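Local structure of halogenase PltM (Pseudomonas fluorescens, 6BZN) at residues 349-352 and 353-356; 64-67 and 68-72. The protein halogenates phenolic compounds with unusually broad substrate and halide tolerance, and is a flavoprotein that binds FAD. All coordinates share one frame; numbering follows the deposited sequence.

Contact 1 (349-352 and 353-356)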
ATOM      1  N   LEU A 349       3.769   1.332   6.479  1.00 11.74           N
ATOM      2  CA  LEU A 349       5.118   1.754   6.112  1.00 11.86           C
ATOM      3  C   LEU A 349       5.493   1.309   4.711  1.00 11.92           C
ATOM      4  O   LEU A 349       5.510   0.120   4.411  1.00 11.91           O
ATOM      5  CB  LEU A 349       6.153   1.214   7.099  1.00 12.13           C
ATOM      6  CG  LEU A 349       7.585   1.695   6.845  1.00 12.52           C
ATOM      7  CD1 LEU A 349       7.707   3.176   7.148  1.00 12.93           C
ATOM      8  CD2 LEU A 349       8.599   0.893   7.643  1.00 12.92           C
ATOM      9  N   PHE A 350       5.809   2.285   3.869  1.00 11.58           N
ATOM     10  CA  PHE A 350       6.122   2.099   2.439  1.00 11.70           C
ATOM     11  C   PHE A 350       4.918   1.864   1.547  1.00 11.49           C
ATOM     12  O   PHE A 350       5.090   1.685   0.339  1.00 10.88           O
ATOM     13  CB  PHE A 350       7.180   1.012   2.175  1.00 12.45           C
ATOM     14  CG  PHE A 350       8.512   1.298   2.785  1.00 12.73           C
ATOM     15  CD1 PHE A 350       9.215   2.434   2.416  1.00 13.41           C
ATOM     16  CD2 PHE A 350       9.076   0.437   3.697  1.00 13.20           C
ATOM     17  CE1 PHE A 350      10.454   2.724   2.952  1.00 13.69           C
ATOM     18  CE2 PHE A 350      10.318   0.715   4.242  1.00 14.03           C
ATOM     19  CZ  PHE A 350      11.008   1.858   3.869  1.00 13.97           C
ATOM     20  N   SER A 351       3.709   1.858   2.118  1.00 11.23           N
ATOM     21  CA  SER A 351       2.483   1.834   1.351  1.00 12.08           C
ATOM     22  C   SER A 351       2.444   0.688   0.314  1.00 11.99           C
ATOM     23  O   SER A 351       2.042   0.860  -0.830  1.00 12.29           O
ATOM     24  CB  SER A 351       2.241   3.230   0.743  1.00 12.16           C
ATOM     25  OG  SER A 351       0.869   3.409   0.493  1.00 13.10           O
ATOM     26  N   ARG A 352       2.854  -0.504   0.747  1.00 12.13           N
ATOM     27  CA  ARG A 352       2.879  -1.669  -0.130  1.00 12.66           C
ATOM     28  C   ARG A 352       1.484  -2.278  -0.371  1.00 12.87           C
ATOM     29  O   ARG A 352       1.277  -2.941  -1.384  1.00 12.47           O
ATOM     30  CB  ARG A 352       3.828  -2.752   0.412  1.00 12.76           C
ATOM     31  CG  ARG A 352       5.267  -2.289   0.636  1.00 13.24           C
ATOM     32  CD  ARG A 352       5.908  -1.625  -0.582  1.00 13.27           C
ATOM     33  NE  ARG A 352       5.983  -2.537  -1.723  1.00 13.71           N
ATOM     34  CZ  ARG A 352       6.584  -2.276  -2.882  1.00 14.17           C
ATOM     35  NH1 ARG A 352       7.189  -1.099  -3.100  1.00 14.26           N
ATOM     36  NH2 ARG A 352       6.575  -3.207  -3.836  1.00 15.07           N
ATOM     37  N   GLY A 353       0.541  -2.029   0.535  1.00 13.23           N
ATOM     38  CA  GLY A 353      -0.822  -2.576   0.415  1.00 13.26           C
ATOM     39  C   GLY A 353      -1.517  -2.244  -0.896  1.00 13.55           C
ATOM     40  O   GLY A 353      -2.028  -3.134  -1.577  1.00 12.35           O
ATOM     41  N   LEU A 354      -1.522  -0.966  -1.267  1.00 13.83           N
ATOM     42  CA  LEU A 354      -2.122  -0.550  -2.532  1.00 14.54           C
ATOM     43  C   LEU A 354      -1.462  -1.207  -3.737  1.00 13.46           C
ATOM     44  O   LEU A 354      -2.135  -1.565  -4.710  1.00 13.43           O
ATOM     45  CB  LEU A 354      -2.050   0.974  -2.707  1.00 15.71           C
ATOM     46  CG  LEU A 354      -3.060   1.761  -1.883  1.00 17.12           C
ATOM     47  CD1 LEU A 354      -2.666   3.233  -1.909  1.00 18.53           C
ATOM     48  CD2 LEU A 354      -4.480   1.557  -2.386  1.00 17.05           C
ATOM     49  N   ILE A 355      -0.144  -1.365  -3.660  1.00 12.50           N
ATOM     50  CA  ILE A 355       0.601  -1.970  -4.743  1.00 12.25           C
ATOM     51  C   ILE A 355       0.146  -3.414  -4.925  1.00 12.12           C
ATOM     52  O   ILE A 355      -0.214  -3.820  -6.038  1.00 12.07           O
ATOM     53  CB  ILE A 355       2.123  -1.940  -4.478  1.00 12.11           C
ATOM     54  CG1 ILE A 355       2.614  -0.490  -4.389  1.00 12.10           C
ATOM     55  CG2 ILE A 355       2.838  -2.719  -5.561  1.00 12.24           C
ATOM     56  CD1 ILE A 355       4.068  -0.328  -3.972  1.00 12.10           C
ATOM     57  N   THR A 356       0.165  -4.178  -3.830  1.00 11.70           N
ATOM     58  CA  THR A 356      -0.206  -5.586  -3.888  1.00 11.82           C
ATOM     59  C   THR A 356      -1.643  -5.730  -4.394  1.00 12.06           C
ATOM     60  O   THR A 356      -1.918  -6.589  -5.246  1.00 12.28           O
ATOM     61  CB  THR A 356      -0.053  -6.260  -2.517  1.00 11.78           C
ATOM     62  OG1 THR A 356       1.261  -6.000  -2.000  1.00 12.22           O
ATOM     63  CG2 THR A 356      -0.264  -7.742  -2.615  1.00 11.82           C
TER
HETATM   64  O   HOH W   1      -0.851   1.157   0.761  1.00 16.60           O
HETATM   65  O   HOH W   2       3.852  -4.876  -2.415  1.00 27.13           O
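R352 lays its guanidinium group across the end of I355, whose CD1 methyl sits 3.3 Å above the guanidinium plane, over its centre; the closest side-chain atoms are R352 NH1 and I355 CD1, also 3.3 Å apart. The arginine gets there by curling rather than reaching: chi2 (-53°) and chi3 (-61°) both bend the chain, folding the flat head back over the first turn of helix 352-374. I355 meets it with its longer branch, while CG2 stands farther off, 4.1 Å from NH2 of R352. A branched aliphatic residue suits this place because it offers a greasy surface to the poorly solvated face of the cation and leaves the N-H groups around the rim available. Along the backbone, T356 N donates to R352 O at 3.0 Å with an N-H...O angle of 170°. Two waters bridge across the turn. One accepts from R352 NE at 3.2 Å and is hydrogen-bonded to T356 OG1; the other donates to S351 OG and accepts from L354 N at 3.0 Å, serving an amide of the first turn. S351 and L354 both belong to an FAD-binding site, although no FAD is bound in this model. The chemistry is thus divided: one face of the arginine rests on hydrocarbon, while NE meets water, NH1 the carboxylate of E69 on helix 68-81, and NH2 a glycerol, probably from the crystallisation liquor. Together these partners probably fix the rotation of the guanidinium.

Contact 2 (64-67 and 68-72); sequences EAAT and PESGF
T67 and S70 clasp each other in a capping box at the start of helix 68-81, each side chain bonding to the other's backbone amide. T67, the N-cap residue, accepts from S70 N through OG1 at 3.1 Å. In return S70 OG takes the hydrogen of T67 N at 2.9 Å, and this bond is almost straight, with an N-H...O angle of 175°. Threonine and serine suit the exchange because a short side chain keeps its hydroxyl close to the backbone: with chi1 at 46° in T67 and 73° in S70, each oxygen lies between its own N and carbonyl carbon, within reach of the neighbouring amide. The T67 carbonyl then opens the regular helical pattern by accepting from G71 N at 3.0 Å. This is the dense part, with T67 OG1 also 3.3 Å from S70 CB. The capped turn follows directly on A65, an FAD-site residue whose N is bonded to a glycerol here, the flavin being absent. The outward side, at P68 and G71, is looser and partly exposed, though S428 of helix 410-441 covers part of it. P68 fits the first turn, since its ring nitrogen has no hydrogen to offer where a helix supplies no acceptor. E69, covered by I355 of helix 352-374 and by S428 and L431, only grazes T67: its OE2 is engaged with S424 and R352. Its other oxygen, brought back toward the N-cap by a chain bent at chi2, stops with OE1 3.5 Å from T67 CB.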
ATOM      1  N   GLU A  64      -3.356   5.848   1.835  1.00 13.10           N
ATOM      2  CA  GLU A  64      -3.433   7.135   1.150  1.00 12.86           C
ATOM      3  C   GLU A  64      -2.223   7.477   0.292  1.00 12.60           C
ATOM      4  O   GLU A  64      -2.343   8.276  -0.640  1.00 12.46           O
ATOM      5  CB  GLU A  64      -3.661   8.235   2.182  1.00 12.91           C
ATOM      6  CG  GLU A  64      -4.973   8.048   2.964  1.00 13.39           C
ATOM      7  CD  GLU A  64      -4.992   8.680   4.340  1.00 13.37           C
ATOM      8  OE1 GLU A  64      -4.039   8.468   5.124  1.00 13.43           O
ATOM      9  OE2 GLU A  64      -6.008   9.345   4.659  1.00 12.90           O
ATOM     10  N   ALA A  65      -1.067   6.895   0.585  1.00 12.43           N
ATOM     11  CA  ALA A  65       0.156   7.302  -0.102  1.00 12.51           C
ATOM     12  C   ALA A  65       0.336   6.471  -1.347  1.00 12.61           C
ATOM     13  O   ALA A  65       0.633   5.273  -1.272  1.00 12.64           O
ATOM     14  CB  ALA A  65       1.361   7.152   0.818  1.00 12.36           C
ATOM     15  N   ALA A  66       0.134   7.088  -2.505  1.00 12.84           N
ATOM     16  CA  ALA A  66       0.417   6.421  -3.760  1.00 12.62           C
ATOM     17  C   ALA A  66       1.929   6.256  -3.899  1.00 12.99           C
ATOM     18  O   ALA A  66       2.704   6.924  -3.209  1.00 13.75           O
ATOM     19  CB  ALA A  66      -0.153   7.197  -4.938  1.00 12.92           C
ATOM     20  N   THR A  67       2.327   5.351  -4.782  1.00 12.87           N
ATOM     21  CA  THR A  67       3.741   5.069  -5.058  1.00 13.04           C
ATOM     22  C   THR A  67       3.953   5.027  -6.570  1.00 13.58           C
ATOM     23  O   THR A  67       2.991   4.960  -7.331  1.00 13.06           O
ATOM     24  CB  THR A  67       4.145   3.705  -4.503  1.00 13.32           C
ATOM     25  OG1 THR A  67       3.143   2.739  -4.856  1.00 13.18           O
ATOM     26  CG2 THR A  67       4.299   3.764  -3.003  1.00 13.55           C
ATOM     27  N   PRO A  68       5.222   5.050  -7.014  1.00 13.39           N
ATOM     28  CA  PRO A  68       5.435   4.833  -8.452  1.00 13.46           C
ATOM     29  C   PRO A  68       4.796   3.548  -8.944  1.00 12.58           C
ATOM     30  O   PRO A  68       4.171   3.551  -9.992  1.00 12.56           O
ATOM     31  CB  PRO A  68       6.963   4.808  -8.593  1.00 13.85           C
ATOM     32  CG  PRO A  68       7.475   5.494  -7.392  1.00 14.20           C
ATOM     33  CD  PRO A  68       6.472   5.342  -6.292  1.00 14.03           C
ATOM     34  N   GLU A  69       4.941   2.465  -8.186  1.00 12.69           N
ATOM     35  CA  GLU A  69       4.370   1.183  -8.570  1.00 12.93           C
ATOM     36  C   GLU A  69       2.851   1.238  -8.657  1.00 13.05           C
ATOM     37  O   GLU A  69       2.270   0.755  -9.624  1.00 12.31           O
ATOM     38  CB  GLU A  69       4.768   0.073  -7.599  1.00 13.45           C
ATOM     39  CG  GLU A  69       6.274  -0.175  -7.522  1.00 14.24           C
ATOM     40  CD  GLU A  69       6.965   0.563  -6.389  1.00 15.04           C
ATOM     41  OE1 GLU A  69       6.551   1.698  -6.044  1.00 15.97           O
ATOM     42  OE2 GLU A  69       7.939   0.007  -5.822  1.00 16.02           O
ATOM     43  N   SER A  70       2.211   1.825  -7.642  1.00 12.80           N
ATOM     44  CA  SER A  70       0.748   1.854  -7.638  1.00 12.92           C
ATOM     45  C   SER A  70       0.235   2.665  -8.835  1.00 13.12           C
ATOM     46  O   SER A  70      -0.769   2.299  -9.437  1.00 13.09           O
ATOM     47  CB  SER A  70       0.184   2.356  -6.304  1.00 12.86           C
ATOM     48  OG  SER A  70       0.365   3.754  -6.111  1.00 12.90           O
ATOM     49  N   GLY A  71       0.942   3.740  -9.198  1.00 13.19           N
ATOM     50  CA  GLY A  71       0.555   4.557 -10.344  1.00 13.20           C
ATOM     51  C   GLY A  71       0.675   3.795 -11.657  1.00 13.52           C
ATOM     52  O   GLY A  71      -0.221   3.851 -12.487  1.00 15.06           O
ATOM     53  N   PHE A  72       1.775   3.069 -11.838  1.00 13.88           N
ATOM     54  CA  PHE A  72       1.947   2.231 -13.026  1.00 13.75           C
ATOM     55  C   PHE A  72       0.902   1.135 -13.098  1.00 13.22           C
ATOM     56  O   PHE A  72       0.404   0.863 -14.175  1.00 12.63           O
ATOM     57  CB  PHE A  72       3.350   1.617 -13.107  1.00 14.21           C
ATOM     58  CG  PHE A  72       4.420   2.603 -13.517  1.00 15.27           C
ATOM     59  CD1 PHE A  72       4.333   3.282 -14.733  1.00 16.34           C
ATOM     60  CD2 PHE A  72       5.528   2.823 -12.707  1.00 15.81           C
ATOM     61  CE1 PHE A  72       5.315   4.198 -15.102  1.00 16.65           C
ATOM     62  CE2 PHE A  72       6.511   3.732 -13.074  1.00 16.06           C
ATOM     63  CZ  PHE A  72       6.400   4.420 -14.270  1.00 16.52           C
TER

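Overall arrangement
The two helix starts lie side by side, the centres of contacts 1 and 2 about 8 Å apart, and are joined by both polar and nonpolar links. S351 OG probably hydrogen-bonds A65 O at 2.6 Å, connecting two residues of the same FAD site, to which L354 also belongs; the chain carries no FAD in this model. Farther from that link, R352 NH1 and E69 OE2 form a salt bridge of 3.0 Å. Between them I355 fills the interface, its CG1 3.3 Å from T67 OG1. Glycerol molecules, probably from the crystallisation liquor, bond to S351, R352, E64 and A65 in this region, and a calcium ion lies about 5 Å from the S351 side chain.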